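Local coordinates for response regulator receiver protein (Sinorhizobium medicae, PDB 2RDM) that is a receiver-domain response regulator, probably taking up a phosphoryl group on an aspartate in two-component signalling, its output being unknown, at residues A34-K46 / F60-V72. The protein carries 1 engineered substitution. Residues are numbered along the deposited sequence; the frame is centred on the assembly and turned at random.
Sequences AVSSGAKAIEMLK and FCQPPDGWQVARV. Engineered in segment 34-46: Met44 (natural residue Leu).
Val69 is the knob of this contact: its side chain fits the hollow formed by Gly38, Ala41, Ile42 and Leu45. Its CG1, anti to the backbone N (chi1 175°), meets Ala41 CB at 3.9 Å. Its CG2 drops onto the bare backbone of Gly38, 3.6 Å from Gly38 CA. Gly38, with no side chain, brings its CA within 3.7 Å of Pro64 O. Helix 38-46 and the 66-72 part of helix 66-76 run almost parallel, 3° apart, with their axes 9.3 Å from each other.

Ile42 lies in the dip between Pro64, in the loop, and Val69 and Val72 on the helix. Its CD1 reaches Pro64 CG at 3.7 Å. Its CG1 lies against Val72 CG2, and Ile42 and Val72 cross at about a right angle. Lys46 lays its CE against Val72 CG1.

At the start of helix 38-46 the Phe60 ring turns one face to the Ser37-Gly38 peptide. Gly38 N sits 3.3 Å above the plane of the Phe60 ring, and Gly38 CA makes a CH-pi contact. With alanine at Phe60, this helix start is likely to lose its aromatic cover, and a gap would probably open beside Ala11 of strand 7-11.

Water 2 links Ala39 N to Gln62 O and Pro64 O. No direct hydrogen bond joins the segments, so the two neighbouring helices of this CheY-like fold are held by apolar shape fit, with water bridging the polar backbone at one end.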
ATOM      1  N   ALA A  34       6.883 -13.838 -27.562  1.00 31.56           N
ATOM      2  CA  ALA A  34       7.496 -14.932 -26.807  1.00 30.03           C
ATOM      3  C   ALA A  34       8.922 -15.173 -27.270  1.00 35.41           C
ATOM      4  O   ALA A  34       9.165 -15.375 -28.467  1.00 37.23           O
ATOM      5  CB  ALA A  34       6.670 -16.191 -26.962  1.00 33.19           C
ATOM      6  N   VAL A  35       9.870 -15.136 -26.336  1.00 32.47           N
ATOM      7  CA  VAL A  35      11.284 -15.391 -26.664  1.00 30.60           C
ATOM      8  C   VAL A  35      11.862 -16.440 -25.725  1.00 32.38           C
ATOM      9  O   VAL A  35      11.338 -16.653 -24.636  1.00 33.88           O
ATOM     10  CB  VAL A  35      12.146 -14.097 -26.678  1.00 30.95           C
ATOM     11  CG1 VAL A  35      11.647 -13.113 -27.748  1.00 32.30           C
ATOM     12  CG2 VAL A  35      12.155 -13.418 -25.314  1.00 34.73           C
ATOM     13  N   SER A  36      12.936 -17.098 -26.149  1.00 30.46           N
ATOM     14  CA  SER A  36      13.458 -18.232 -25.391  1.00 32.46           C
ATOM     15  C   SER A  36      14.769 -17.961 -24.647  1.00 34.85           C
ATOM     16  O   SER A  36      15.354 -18.883 -24.085  1.00 36.06           O
ATOM     17  CB  SER A  36      13.594 -19.457 -26.308  1.00 36.50           C
ATOM     18  OG  SER A  36      14.451 -19.179 -27.400  1.00 45.21           O
ATOM     19  N   SER A  37      15.232 -16.712 -24.630  1.00 31.89           N
ATOM     20  CA  SER A  37      16.422 -16.357 -23.850  1.00 33.58           C
ATOM     21  C   SER A  37      16.395 -14.921 -23.348  1.00 32.33           C
ATOM     22  O   SER A  37      15.680 -14.073 -23.899  1.00 31.24           O
ATOM     23  CB  SER A  37      17.698 -16.574 -24.676  1.00 39.73           C
ATOM     24  OG  SER A  37      17.862 -15.519 -25.611  1.00 34.85           O
ATOM     25  N   GLY A  38      17.203 -14.650 -22.326  1.00 34.38           N
ATOM     26  CA  GLY A  38      17.418 -13.291 -21.833  1.00 35.24           C
ATOM     27  C   GLY A  38      18.031 -12.367 -22.867  1.00 31.75           C
ATOM     28  O   GLY A  38      17.628 -11.202 -22.985  1.00 32.70           O
ATOM     29  N   ALA A  39      18.998 -12.892 -23.627  1.00 31.54           N
ATOM     30  CA  ALA A  39      19.653 -12.136 -24.699  1.00 32.15           C
ATOM     31  C   ALA A  39      18.650 -11.679 -25.738  1.00 31.20           C
ATOM     32  O   ALA A  39      18.700 -10.527 -26.179  1.00 33.37           O
ATOM     33  CB  ALA A  39      20.771 -12.964 -25.367  1.00 31.27           C
ATOM     34  N   LYS A  40      17.735 -12.580 -26.109  1.00 31.36           N
ATOM     35  CA  LYS A  40      16.696 -12.272 -27.095  0.50 33.80           C
ATOM     36  C   LYS A  40      15.691 -11.267 -26.534  1.00 33.54           C
ATOM     37  O   LYS A  40      15.246 -10.357 -27.242  1.00 32.38           O
ATOM     38  CB  LYS A  40      16.000 -13.555 -27.570  0.50 36.82           C
ATOM     39  CG  LYS A  40      16.840 -14.408 -28.543  0.50 39.56           C
ATOM     40  CD  LYS A  40      16.351 -15.859 -28.598  0.50 38.98           C
ATOM     41  CE  LYS A  40      17.082 -16.667 -29.665  0.50 45.99           C
ATOM     42  NZ  LYS A  40      16.585 -18.077 -29.743  0.50 42.93           N
ATOM     43  N   ALA A  41      15.343 -11.425 -25.257  1.00 31.68           N
ATOM     44  CA  ALA A  41      14.460 -10.449 -24.585  1.00 29.49           C
ATOM     45  C   ALA A  41      15.052  -9.029 -24.584  1.00 28.91           C
ATOM     46  O   ALA A  41      14.358  -8.049 -24.898  1.00 29.36           O
ATOM     47  CB  ALA A  41      14.145 -10.908 -23.165  1.00 27.58           C
ATOM     48  N   ILE A  42      16.334  -8.919 -24.258  1.00 29.76           N
ATOM     49  CA  ILE A  42      17.030  -7.611 -24.218  1.00 31.79           C
ATOM     50  C   ILE A  42      17.099  -6.973 -25.618  1.00 29.29           C
ATOM     51  O   ILE A  42      16.827  -5.781 -25.779  1.00 34.33           O
ATOM     52  CB  ILE A  42      18.423  -7.755 -23.550  1.00 30.11           C
ATOM     53  CG1 ILE A  42      18.237  -8.002 -22.048  1.00 32.56           C
ATOM     54  CG2 ILE A  42      19.318  -6.522 -23.784  1.00 29.75           C
ATOM     55  CD1 ILE A  42      19.453  -8.512 -21.330  1.00 33.10           C
ATOM     56  N   GLU A  43      17.394  -7.794 -26.623  1.00 34.49           N
ATOM     57  CA  GLU A  43      17.401  -7.347 -28.017  1.00 33.09           C
ATOM     58  C   GLU A  43      16.047  -6.755 -28.412  1.00 31.00           C
ATOM     59  O   GLU A  43      15.992  -5.666 -28.984  1.00 38.40           O
ATOM     60  CB  GLU A  43      17.779  -8.498 -28.950  1.00 37.32           C
ATOM     61  CG  GLU A  43      17.892  -8.096 -30.418  1.00 43.78           C
ATOM     62  CD  GLU A  43      18.320  -9.255 -31.297  1.00 44.69           C
ATOM     63  OE1 GLU A  43      17.565 -10.241 -31.389  1.00 51.60           O
ATOM     64  OE2 GLU A  43      19.413  -9.184 -31.895  1.00 58.42           O
HETATM   65  N   MSE A  44      14.991  -7.448 -28.058  1.00 33.90           N
HETATM   66  CA  MSE A  44      13.675  -6.973 -28.317  1.00 35.51           C
HETATM   67  C   MSE A  44      13.362  -5.669 -27.605  1.00 35.14           C
HETATM   68  O   MSE A  44      12.844  -4.757 -28.191  1.00 34.82           O
HETATM   69  CB  MSE A  44      12.668  -8.055 -28.009  1.00 37.92           C
HETATM   70  CG  MSE A  44      11.308  -7.738 -28.426  1.00 49.11           C
HETATM   71 SE   MSE A  44      10.971  -7.823 -30.312  0.75 62.53          SE
HETATM   72  CE  MSE A  44      12.308  -8.983 -30.763  1.00 47.39           C
ATOM     73  N   LEU A  45      13.698  -5.595 -26.337  1.00 32.39           N
ATOM     74  CA  LEU A  45      13.522  -4.363 -25.560  1.00 30.58           C
ATOM     75  C   LEU A  45      14.259  -3.186 -26.194  1.00 34.45           C
ATOM     76  O   LEU A  45      13.710  -2.089 -26.294  1.00 32.74           O
ATOM     77  CB  LEU A  45      13.980  -4.559 -24.113  1.00 28.61           C
ATOM     78  CG  LEU A  45      12.995  -5.318 -23.222  1.00 29.45           C
ATOM     79  CD1 LEU A  45      13.683  -5.998 -22.046  1.00 28.38           C
ATOM     80  CD2 LEU A  45      11.871  -4.409 -22.724  1.00 29.42           C
ATOM     81  N   LYS A  46      15.473  -3.444 -26.671  1.00 32.00           N
ATOM     82  CA  LYS A  46      16.315  -2.401 -27.264  0.50 37.20           C
ATOM     83  C   LYS A  46      15.944  -2.046 -28.707  1.00 37.50           C
ATOM     84  O   LYS A  46      16.446  -1.068 -29.256  1.00 38.07           O
ATOM     85  CB  LYS A  46      17.790  -2.802 -27.193  0.50 37.49           C
ATOM     86  CG  LYS A  46      18.396  -2.692 -25.804  0.50 38.95           C
ATOM     87  CD  LYS A  46      19.875  -3.054 -25.825  0.50 45.36           C
ATOM     88  CE  LYS A  46      20.513  -2.916 -24.447  0.50 46.67           C
ATOM     89  NZ  LYS A  46      20.528  -1.510 -23.958  0.50 44.04           N
ATOM     90  N   PHE A  60      18.328 -18.635 -17.566  1.00 39.74           N
ATOM     91  CA  PHE A  60      18.273 -19.149 -18.922  1.00 37.94           C
ATOM     92  C   PHE A  60      19.444 -20.108 -19.108  1.00 43.93           C
ATOM     93  O   PHE A  60      20.199 -20.332 -18.160  1.00 44.49           O
ATOM     94  CB  PHE A  60      18.302 -17.998 -19.916  1.00 35.03           C
ATOM     95  CG  PHE A  60      17.093 -17.092 -19.809  1.00 36.23           C
ATOM     96  CD1 PHE A  60      15.868 -17.488 -20.345  1.00 35.29           C
ATOM     97  CD2 PHE A  60      17.177 -15.871 -19.145  1.00 36.94           C
ATOM     98  CE1 PHE A  60      14.743 -16.665 -20.243  1.00 40.18           C
ATOM     99  CE2 PHE A  60      16.052 -15.040 -19.037  1.00 32.04           C
ATOM    100  CZ  PHE A  60      14.844 -15.441 -19.583  1.00 32.13           C
ATOM    101  N   CYS A  61      19.583 -20.691 -20.301  1.00 47.84           N
ATOM    102  CA  CYS A  61      20.686 -21.630 -20.576  1.00 53.36           C
ATOM    103  C   CYS A  61      22.033 -20.939 -20.385  1.00 53.10           C
ATOM    104  O   CYS A  61      22.954 -21.513 -19.796  1.00 53.57           O
ATOM    105  CB  CYS A  61      20.586 -22.211 -21.989  1.00 55.00           C
ATOM    106  SG  CYS A  61      19.099 -23.189 -22.298  1.00 68.26           S
ATOM    107  N   GLN A  62      22.110 -19.700 -20.871  1.00 51.22           N
ATOM    108  CA  GLN A  62      23.311 -18.877 -20.769  0.50 52.43           C
ATOM    109  C   GLN A  62      22.952 -17.473 -20.268  1.00 53.63           C
ATOM    110  O   GLN A  62      21.802 -17.039 -20.416  1.00 47.49           O
ATOM    111  CB  GLN A  62      24.010 -18.791 -22.134  0.50 54.13           C
ATOM    112  CG  GLN A  62      24.713 -20.078 -22.588  0.50 54.42           C
ATOM    113  CD  GLN A  62      25.837 -20.505 -21.658  0.50 52.15           C
ATOM    114  OE1 GLN A  62      26.660 -19.691 -21.242  0.50 54.22           O
ATOM    115  NE2 GLN A  62      25.877 -21.793 -21.333  0.50 48.07           N
ATOM    116  N   PRO A  63      23.930 -16.757 -19.647  1.00 54.08           N
ATOM    117  CA  PRO A  63      23.719 -15.325 -19.360  1.00 52.22           C
ATOM    118  C   PRO A  63      23.448 -14.529 -20.641  1.00 46.36           C
ATOM    119  O   PRO A  63      23.869 -14.960 -21.708  1.00 51.46           O
ATOM    120  CB  PRO A  63      25.060 -14.892 -18.752  1.00 54.94           C
ATOM    121  CG  PRO A  63      25.615 -16.135 -18.155  1.00 58.32           C
ATOM    122  CD  PRO A  63      25.228 -17.223 -19.109  1.00 56.60           C
ATOM    123  N   PRO A  64      22.759 -13.372 -20.554  1.00 41.95           N
ATOM    124  CA  PRO A  64      22.239 -12.639 -19.386  1.00 40.59           C
ATOM    125  C   PRO A  64      21.017 -13.277 -18.727  1.00 36.20           C
ATOM    126  O   PRO A  64      20.173 -13.856 -19.416  1.00 39.34           O
ATOM    127  CB  PRO A  64      21.884 -11.255 -19.954  1.00 39.15           C
ATOM    128  CG  PRO A  64      21.686 -11.470 -21.396  1.00 43.61           C
ATOM    129  CD  PRO A  64      22.469 -12.671 -21.818  1.00 40.56           C
ATOM    130  N   ASP A  65      20.952 -13.175 -17.401  1.00 32.97           N
ATOM    131  CA  ASP A  65      19.843 -13.728 -16.647  1.00 34.37           C
ATOM    132  C   ASP A  65      18.624 -12.794 -16.616  1.00 32.47           C
ATOM    133  O   ASP A  65      18.664 -11.668 -17.143  1.00 29.91           O
ATOM    134  CB  ASP A  65      20.299 -14.125 -15.232  1.00 35.84           C
ATOM    135  CG  ASP A  65      20.775 -12.938 -14.392  1.00 39.40           C
ATOM    136  OD1 ASP A  65      20.268 -11.802 -14.552  1.00 36.84           O
ATOM    137  OD2 ASP A  65      21.658 -13.152 -13.537  1.00 40.72           O
ATOM    138  N   GLY A  66      17.549 -13.261 -15.984  1.00 30.63           N
ATOM    139  CA  GLY A  66      16.313 -12.494 -15.891  1.00 32.12           C
ATOM    140  C   GLY A  66      16.403 -11.222 -15.070  1.00 33.69           C
ATOM    141  O   GLY A  66      15.662 -10.256 -15.328  1.00 28.76           O
ATOM    142  N   TRP A  67      17.301 -11.212 -14.085  1.00 28.47           N
ATOM    143  CA  TRP A  67      17.555 -10.000 -13.296  1.00 30.59           C
ATOM    144  C   TRP A  67      18.056  -8.891 -14.215  1.00 31.44           C
ATOM    145  O   TRP A  67      17.616  -7.735 -14.126  1.00 29.45           O
ATOM    146  CB  TRP A  67      18.576 -10.238 -12.177  1.00 29.85           C
ATOM    147  CG  TRP A  67      18.305 -11.427 -11.285  1.00 30.20           C
ATOM    148  CD1 TRP A  67      19.143 -12.486 -11.054  1.00 32.84           C
ATOM    149  CD2 TRP A  67      17.137 -11.662 -10.496  1.00 30.71           C
ATOM    150  NE1 TRP A  67      18.562 -13.361 -10.166  1.00 28.43           N
ATOM    151  CE2 TRP A  67      17.329 -12.872  -9.807  1.00 29.13           C
ATOM    152  CE3 TRP A  67      15.947 -10.955 -10.290  1.00 23.35           C
ATOM    153  CZ2 TRP A  67      16.370 -13.403  -8.947  1.00 34.17           C
ATOM    154  CZ3 TRP A  67      14.991 -11.486  -9.453  1.00 23.19           C
ATOM    155  CH2 TRP A  67      15.212 -12.702  -8.777  1.00 30.49           C
ATOM    156  N   GLN A  68      18.948  -9.275 -15.127  1.00 30.09           N
ATOM    157  CA  GLN A  68      19.509  -8.324 -16.074  0.50 30.51           C
ATOM    158  C   GLN A  68      18.490  -7.885 -17.123  1.00 29.91           C
ATOM    159  O   GLN A  68      18.469  -6.704 -17.523  1.00 33.38           O
ATOM    160  CB  GLN A  68      20.780  -8.872 -16.718  0.50 31.56           C
ATOM    161  CG  GLN A  68      21.588  -7.831 -17.483  0.50 37.18           C
ATOM    162  CD  GLN A  68      21.667  -6.463 -16.798  0.50 35.62           C
ATOM    163  OE1 GLN A  68      22.042  -6.347 -15.629  0.50 31.21           O
ATOM    164  NE2 GLN A  68      21.340  -5.420 -17.545  0.50 32.18           N
ATOM    165  N   VAL A  69      17.607  -8.805 -17.528  1.00 27.31           N
ATOM    166  CA  VAL A  69      16.506  -8.477 -18.457  1.00 31.43           C
ATOM    167  C   VAL A  69      15.656  -7.350 -17.874  1.00 31.58           C
ATOM    168  O   VAL A  69      15.348  -6.368 -18.564  1.00 27.72           O
ATOM    169  CB  VAL A  69      15.584  -9.702 -18.770  1.00 30.34           C
ATOM    170  CG1 VAL A  69      14.386  -9.273 -19.641  1.00 26.41           C
ATOM    171  CG2 VAL A  69      16.363 -10.783 -19.494  1.00 28.83           C
ATOM    172  N   ALA A  70      15.308  -7.488 -16.595  1.00 27.84           N
ATOM    173  CA  ALA A  70      14.458  -6.493 -15.927  1.00 28.76           C
ATOM    174  C   ALA A  70      15.123  -5.113 -15.817  1.00 29.38           C
ATOM    175  O   ALA A  70      14.454  -4.082 -15.960  1.00 29.89           O
ATOM    176  CB  ALA A  70      14.028  -7.013 -14.559  1.00 25.35           C
ATOM    177  N   ARG A  71      16.434  -5.095 -15.579  1.00 28.36           N
ATOM    178  CA  ARG A  71      17.195  -3.847 -15.496  1.00 28.19           C
ATOM    179  C   ARG A  71      17.151  -3.112 -16.817  1.00 33.06           C
ATOM    180  O   ARG A  71      16.898  -1.908 -16.841  1.00 31.06           O
ATOM    181  CB  ARG A  71      18.641  -4.095 -15.071  1.00 31.57           C
ATOM    182  CG  ARG A  71      18.732  -4.712 -13.705  1.00 30.75           C
ATOM    183  CD  ARG A  71      20.080  -4.505 -13.019  1.00 39.71           C
ATOM    184  NE  ARG A  71      20.265  -5.565 -12.030  1.00 38.21           N
ATOM    185  CZ  ARG A  71      19.670  -5.589 -10.840  1.00 47.28           C
ATOM    186  NH1 ARG A  71      18.864  -4.584 -10.464  1.00 36.95           N
ATOM    187  NH2 ARG A  71      19.886  -6.615 -10.024  1.00 45.94           N
ATOM    188  N   VAL A  72      17.365  -3.849 -17.911  1.00 32.75           N
ATOM    189  CA  VAL A  72      17.280  -3.264 -19.262  1.00 33.65           C
ATOM    190  C   VAL A  72      15.877  -2.707 -19.531  1.00 29.73           C
ATOM    191  O   VAL A  72      15.729  -1.560 -19.985  1.00 32.23           O
ATOM    192  CB  VAL A  72      17.693  -4.274 -20.348  1.00 31.79           C
ATOM    193  CG1 VAL A  72      17.486  -3.687 -21.728  1.00 30.52           C
ATOM    194  CG2 VAL A  72      19.156  -4.661 -20.167  1.00 29.77           C
TER
HETATM  195  O   HOH W   1      17.785 -19.558 -22.939  1.00 50.23           O
HETATM  196  O   HOH W   2      19.993 -15.415 -21.779  1.00 40.57           O